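Local coordinates for protein putative oxidoreductase (Mycobacterium avium, PDB 3QHA) that probably catalyses NAD(P)-dependent oxidation or reduction of a small hydroxy acid, as in the 3-hydroxyisobutyrate dehydrogenase family, at residues D72-I76 against A160-W164; G141-V147 against W164-H170. All blocks are in the same frame, centred on the assembly; numbering follows the deposited sequence.

Contact 1: D72-I76 against A160-W164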
loop_
_atom_site.group_PDB
_atom_site.type_symbol
_atom_site.label_atom_id
_atom_site.label_comp_id
_atom_site.label_asym_id
_atom_site.label_seq_id
_atom_site.Cartn_x
_atom_site.Cartn_y
_atom_site.Cartn_z
ATOM N N ASP B 72 19.683 -31.520 -3.127
ATOM C CA ASP B 72 20.521 -30.758 -2.194
ATOM C C ASP B 72 19.720 -29.709 -1.428
ATOM O O ASP B 72 19.992 -29.451 -0.254
ATOM C CB ASP B 72 21.656 -30.047 -2.939
ATOM C CG ASP B 72 22.556 -31.005 -3.694
ATOM O OD1 ASP B 72 22.770 -30.780 -4.903
ATOM O OD2 ASP B 72 23.046 -31.978 -3.084
ATOM N N LEU B 73 18.758 -29.087 -2.109
ATOM C CA LEU B 73 17.934 -28.031 -1.520
ATOM C C LEU B 73 16.472 -28.306 -1.837
ATOM O O LEU B 73 16.058 -28.242 -2.994
ATOM C CB LEU B 73 18.357 -26.661 -2.059
ATOM C CG LEU B 73 17.521 -25.439 -1.657
ATOM C CD1 LEU B 73 17.425 -25.289 -0.142
ATOM C CD2 LEU B 73 18.101 -24.184 -2.282
ATOM N N ILE B 74 15.699 -28.604 -0.799
ATOM C CA ILE B 74 14.327 -29.077 -0.952
ATOM C C ILE B 74 13.356 -28.021 -0.455
ATOM O O ILE B 74 13.378 -27.657 0.719
ATOM C CB ILE B 74 14.098 -30.376 -0.153
ATOM C CG1 ILE B 74 15.045 -31.476 -0.636
ATOM C CG2 ILE B 74 12.649 -30.835 -0.276
ATOM C CD1 ILE B 74 15.161 -32.635 0.323
ATOM N N HIS B 75 12.501 -27.542 -1.353
ATOM C CA HIS B 75 11.530 -26.504 -1.036
ATOM C C HIS B 75 10.179 -27.122 -0.684
ATOM O O HIS B 75 9.723 -28.053 -1.358
ATOM C CB HIS B 75 11.363 -25.568 -2.230
ATOM C CG HIS B 75 12.620 -24.856 -2.625
ATOM N ND1 HIS B 75 13.016 -23.670 -2.046
ATOM C CD2 HIS B 75 13.559 -25.152 -3.554
ATOM C CE1 HIS B 75 14.150 -23.271 -2.594
ATOM N NE2 HIS B 75 14.502 -24.153 -3.511
ATOM N N ILE B 76 9.537 -26.603 0.362
ATOM C CA ILE B 76 8.232 -27.106 0.799
ATOM C C ILE B 76 7.208 -25.974 0.903
ATOM O O ILE B 76 7.403 -25.016 1.652
ATOM C CB ILE B 76 8.332 -27.815 2.168
ATOM C CG1 ILE B 76 9.235 -29.047 2.075
ATOM C CG2 ILE B 76 6.945 -28.229 2.668
ATOM C CD1 ILE B 76 9.550 -29.658 3.424
ATOM N N ALA B 160 20.888 -19.731 -5.113
ATOM C CA ALA B 160 19.686 -20.444 -5.545
ATOM C C ALA B 160 18.432 -19.590 -5.342
ATOM O O ALA B 160 17.588 -19.490 -6.235
ATOM C CB ALA B 160 19.555 -21.766 -4.792
ATOM N N PHE B 161 18.326 -18.981 -4.163
ATOM C CA PHE B 161 17.197 -18.111 -3.824
ATOM C C PHE B 161 17.121 -16.892 -4.738
ATOM O O PHE B 161 16.031 -16.488 -5.147
ATOM C CB PHE B 161 17.291 -17.653 -2.362
ATOM C CG PHE B 161 16.767 -18.657 -1.363
ATOM C CD1 PHE B 161 16.873 -20.027 -1.585
ATOM C CD2 PHE B 161 16.195 -18.221 -0.176
ATOM C CE1 PHE B 161 16.393 -20.939 -0.650
ATOM C CE2 PHE B 161 15.717 -19.126 0.759
ATOM C CZ PHE B 161 15.814 -20.487 0.520
ATOM N N LYS B 162 18.278 -16.315 -5.058
ATOM C CA LYS B 162 18.352 -15.142 -5.937
ATOM C C LYS B 162 17.750 -15.384 -7.328
ATOM O O LYS B 162 17.329 -14.439 -7.994
ATOM C CB LYS B 162 19.804 -14.672 -6.081
ATOM N N HIS B 163 17.711 -16.642 -7.757
ATOM C CA HIS B 163 17.138 -17.009 -9.051
ATOM C C HIS B 163 15.624 -16.788 -9.118
ATOM O O HIS B 163 15.103 -16.388 -10.162
ATOM C CB HIS B 163 17.465 -18.471 -9.378
ATOM C CG HIS B 163 16.725 -19.008 -10.562
ATOM N ND1 HIS B 163 16.987 -18.599 -11.852
ATOM C CD2 HIS B 163 15.728 -19.920 -10.651
ATOM C CE1 HIS B 163 16.186 -19.239 -12.685
ATOM N NE2 HIS B 163 15.412 -20.047 -11.982
ATOM N N TRP B 164 14.924 -17.053 -8.015
ATOM C CA TRP B 164 13.460 -16.929 -7.973
ATOM C C TRP B 164 12.957 -15.806 -7.059
ATOM O O TRP B 164 11.753 -15.524 -7.024
ATOM C CB TRP B 164 12.811 -18.261 -7.572
ATOM C CG TRP B 164 13.304 -18.837 -6.275
ATOM C CD1 TRP B 164 14.260 -19.799 -6.121
ATOM C CD2 TRP B 164 12.861 -18.497 -4.954
ATOM N NE1 TRP B 164 14.443 -20.078 -4.788
ATOM C CE2 TRP B 164 13.597 -19.293 -4.050
ATOM C CE3 TRP B 164 11.919 -17.593 -4.445
ATOM C CZ2 TRP B 164 13.424 -19.211 -2.666
ATOM C CZ3 TRP B 164 11.745 -17.516 -3.065
ATOM C CH2 TRP B 164 12.495 -18.323 -2.194
HETATM O O HOH W 1 16.217 -22.468 -4.929
#
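His75 reaches from the middle of strand 73-76 to the last turn of helix 151-164, where its ring meets Phe161 and Trp164 and completes a buried aromatic cluster. From CB the side chain leaves with CG beside the backbone N (chi1 -61°), which carries the imidazole across toward the helix. At the far end of the ring, CE1 does the touching: it lies 3.8 Å from Phe161 CE1 and 3.9 Å from Trp164 NE1. The imidazole plane is tilted by 39° to the Phe161 ring, but stands almost perpendicular to the five-membered ring of Trp164, at 88°. Both ring nitrogens are engaged. ND1 is hydrogen-bonded to His104, whereas NE2 lies 2.8 Å from a water that also accepts the indole N-H, with Trp164 NE1 3.0 Å from the water oxygen. That water lies in the indole plane at its edge, and by accepting the N-H it satisfies a buried donor without a direct bond to the histidine. Histidine suits this place because one flat ring can both pack against aromatics and serve two polar partners.

Strand 73-76 is the fourth strand of the Rossmann-type sheet, flanked by strands 18-21 and 100-103, and the helix lies over one face of that sheet. Ile74 and Ile76 turn to the opposite face and pack on helix 81-92.

Beside the histidine, Leu73 supplies the purely apolar part of the contact. Its CD2 lies 3.8 Å from Ala160 CB and also meets the edge of Phe161 at CE1. Alanine's single methyl leaves room for the branched leucine. Within the helix, Trp164 CZ2 stands 3.6 Å above the centre of the Phe161 ring.

Contact 2: G141-V147 against W164-H170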
loop_
_atom_site.group_PDB
_atom_site.type_symbol
_atom_site.label_atom_id
_atom_site.label_comp_id
_atom_site.label_asym_id
_atom_site.label_seq_id
_atom_site.Cartn_x
_atom_site.Cartn_y
_atom_site.Cartn_z
ATOM N N GLY B 141 10.241 -14.856 -11.001
ATOM C CA GLY B 141 11.425 -14.858 -10.148
ATOM C C GLY B 141 11.657 -13.523 -9.463
ATOM O O GLY B 141 12.804 -13.123 -9.258
ATOM N N GLU B 142 10.568 -12.844 -9.103
ATOM C CA GLU B 142 10.632 -11.511 -8.493
ATOM C C GLU B 142 10.077 -11.472 -7.065
ATOM O O GLU B 142 9.797 -10.395 -6.534
ATOM C CB GLU B 142 9.906 -10.493 -9.387
ATOM C CG GLU B 142 10.800 -9.928 -10.481
ATOM C CD GLU B 142 10.037 -9.191 -11.571
ATOM O OE1 GLU B 142 8.906 -8.719 -11.310
ATOM O OE2 GLU B 142 10.577 -9.081 -12.697
ATOM N N LEU B 143 9.945 -12.635 -6.431
ATOM C CA LEU B 143 9.444 -12.700 -5.059
ATOM C C LEU B 143 10.354 -11.986 -4.064
ATOM O O LEU B 143 11.536 -11.752 -4.332
ATOM C CB LEU B 143 9.267 -14.154 -4.600
ATOM C CG LEU B 143 8.011 -14.881 -5.082
ATOM C CD1 LEU B 143 7.985 -16.299 -4.535
ATOM C CD2 LEU B 143 6.739 -14.127 -4.687
ATOM N N ALA B 144 9.771 -11.624 -2.928
ATOM C CA ALA B 144 10.532 -11.322 -1.734
ATOM C C ALA B 144 10.499 -12.574 -0.871
ATOM O O ALA B 144 9.483 -13.267 -0.823
ATOM C CB ALA B 144 9.924 -10.152 -0.993
ATOM N N THR B 145 11.615 -12.879 -0.215
ATOM C CA THR B 145 11.644 -13.950 0.773
ATOM C C THR B 145 12.427 -13.521 2.012
ATOM O O THR B 145 13.437 -12.828 1.909
ATOM C CB THR B 145 12.221 -15.264 0.201
ATOM O OG1 THR B 145 12.087 -16.306 1.176
ATOM C CG2 THR B 145 13.689 -15.103 -0.190
ATOM N N MET B 146 11.937 -13.936 3.175
ATOM C CA MET B 146 12.504 -13.550 4.458
ATOM C C MET B 146 12.959 -14.818 5.149
ATOM O O MET B 146 12.140 -15.643 5.540
ATOM C CB MET B 146 11.451 -12.836 5.293
ATOM C CG MET B 146 11.014 -11.507 4.708
ATOM S SD MET B 146 9.336 -11.074 5.198
ATOM C CE MET B 146 8.390 -12.124 4.097
ATOM N N VAL B 147 14.269 -14.961 5.307
ATOM C CA VAL B 147 14.874 -16.260 5.566
ATOM C C VAL B 147 15.465 -16.357 6.972
ATOM O O VAL B 147 16.337 -15.571 7.339
ATOM C CB VAL B 147 15.985 -16.532 4.533
ATOM C CG1 VAL B 147 16.601 -17.905 4.742
ATOM C CG2 VAL B 147 15.430 -16.398 3.119
ATOM N N TRP B 164 14.924 -17.053 -8.015
ATOM C CA TRP B 164 13.460 -16.929 -7.973
ATOM C C TRP B 164 12.957 -15.806 -7.059
ATOM O O TRP B 164 11.753 -15.524 -7.024
ATOM C CB TRP B 164 12.811 -18.261 -7.572
ATOM C CG TRP B 164 13.304 -18.837 -6.275
ATOM C CD1 TRP B 164 14.260 -19.799 -6.121
ATOM C CD2 TRP B 164 12.861 -18.497 -4.954
ATOM N NE1 TRP B 164 14.443 -20.078 -4.788
ATOM C CE2 TRP B 164 13.597 -19.293 -4.050
ATOM C CE3 TRP B 164 11.919 -17.593 -4.445
ATOM C CZ2 TRP B 164 13.424 -19.211 -2.666
ATOM C CZ3 TRP B 164 11.745 -17.516 -3.065
ATOM C CH2 TRP B 164 12.495 -18.323 -2.194
ATOM N N ALA B 165 13.868 -15.174 -6.323
ATOM C CA ALA B 165 13.520 -14.059 -5.449
ATOM C C ALA B 165 14.403 -12.857 -5.760
ATOM O O ALA B 165 15.630 -12.951 -5.695
ATOM C CB ALA B 165 13.681 -14.461 -3.995
ATOM N N ALA B 166 13.772 -11.734 -6.098
ATOM C CA ALA B 166 14.484 -10.478 -6.340
ATOM C C ALA B 166 14.930 -9.809 -5.037
ATOM O O ALA B 166 15.856 -8.994 -5.044
ATOM C CB ALA B 166 13.611 -9.526 -7.142
ATOM N N VAL B 167 14.258 -10.137 -3.933
ATOM C CA VAL B 167 14.610 -9.614 -2.611
ATOM C C VAL B 167 14.766 -10.764 -1.618
ATOM O O VAL B 167 13.789 -11.433 -1.274
ATOM C CB VAL B 167 13.544 -8.625 -2.094
ATOM C CG1 VAL B 167 13.748 -8.334 -0.611
ATOM C CG2 VAL B 167 13.581 -7.334 -2.900
ATOM N N VAL B 168 15.997 -10.985 -1.165
ATOM C CA VAL B 168 16.299 -12.055 -0.220
ATOM C C VAL B 168 16.846 -11.455 1.071
ATOM O O VAL B 168 17.968 -10.942 1.100
ATOM C CB VAL B 168 17.325 -13.052 -0.803
ATOM C CG1 VAL B 168 17.640 -14.148 0.211
ATOM C CG2 VAL B 168 16.800 -13.656 -2.099
ATOM N N ILE B 169 16.039 -11.516 2.127
ATOM C CA ILE B 169 16.425 -11.001 3.432
ATOM C C ILE B 169 16.881 -12.146 4.326
ATOM O O ILE B 169 16.194 -13.166 4.440
ATOM C CB ILE B 169 15.249 -10.285 4.143
ATOM C CG1 ILE B 169 14.666 -9.170 3.268
ATOM C CG2 ILE B 169 15.701 -9.723 5.482
ATOM C CD1 ILE B 169 15.661 -8.085 2.878
ATOM N N HIS B 170 18.043 -11.970 4.949
ATOM C CA HIS B 170 18.481 -12.853 6.018
ATOM C C HIS B 170 17.980 -12.252 7.323
ATOM O O HIS B 170 18.633 -11.396 7.927
ATOM C CB HIS B 170 20.002 -13.012 6.027
ATOM C CG HIS B 170 20.486 -14.069 6.970
ATOM N ND1 HIS B 170 21.761 -14.078 7.490
ATOM C CD2 HIS B 170 19.856 -15.143 7.501
ATOM C CE1 HIS B 170 21.899 -15.117 8.293
ATOM N NE2 HIS B 170 20.757 -15.780 8.318
#
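Thr145 lies against the six-membered part of the Trp164 indole, its CB 3.9 Å from Trp164 CH2, while its CG2 packs on Ala165 and Val168. This is the tightly packed face, shared by Leu143 and Val147. Leu143 CD1 approaches Trp164 CE3, and Ala165, with only a methyl, sits alongside, its CB close to Leu143 O. With OG1 anti to the backbone N (chi1 -174°), Thr145 bonds through its hydroxyl to the carbonyl of Pro130, leaving the methyl for the apolar side.

Strands 143-148 and 165-172 run parallel at the edge of the sheet and, with helix 151-164 between them, form a beta-alpha-beta unit. From Thr145 onward the pairing is regular: Thr145 N donates to Val167 O at 2.8 Å, Ile169 N to Thr145 O and Val147 N to Ile169 O. Before it, a beta bulge shifts the register between Leu143 and Ala144, and Leu143 O receives Val167 N and, weakly, Ala166 N. Gly141 ends the preceding helix in a Schellman motif; glycine readily adopts the positive phi and, lacking a side chain, brings its CA to 3.2 Å from Trp164 O.

On the other face Ala144 CB and Val167 CB are 4.1 Å apart and Met146 only skirts Ile169, since Met180 and the second subunit are also neighbours. Glu142 O bonds to His218 of that subunit. Solvent reaches exposed Ala166 and, partly, Glu142.

Both contacts belong to the Rossmann-type domain and meet at Trp164, which belongs to both. Contact 1 lies wholly in the core, joining a central strand to a covering helix through side chains and one bridging water. Contact 2 joins two neighbouring strands near the edge of the same sheet, mainly by backbone hydrogen bonds; both its faces are largely buried, one by helix 151-164 and the other partly by the second subunit, and exposure comes at the corner at Ala166. Phe161 ties them together: its CE2 packs 3.6 Å from Val147 CG2 and its CB on Val168 CG2, so the helix that reaches strand 73-76 also rests on both strands it connects.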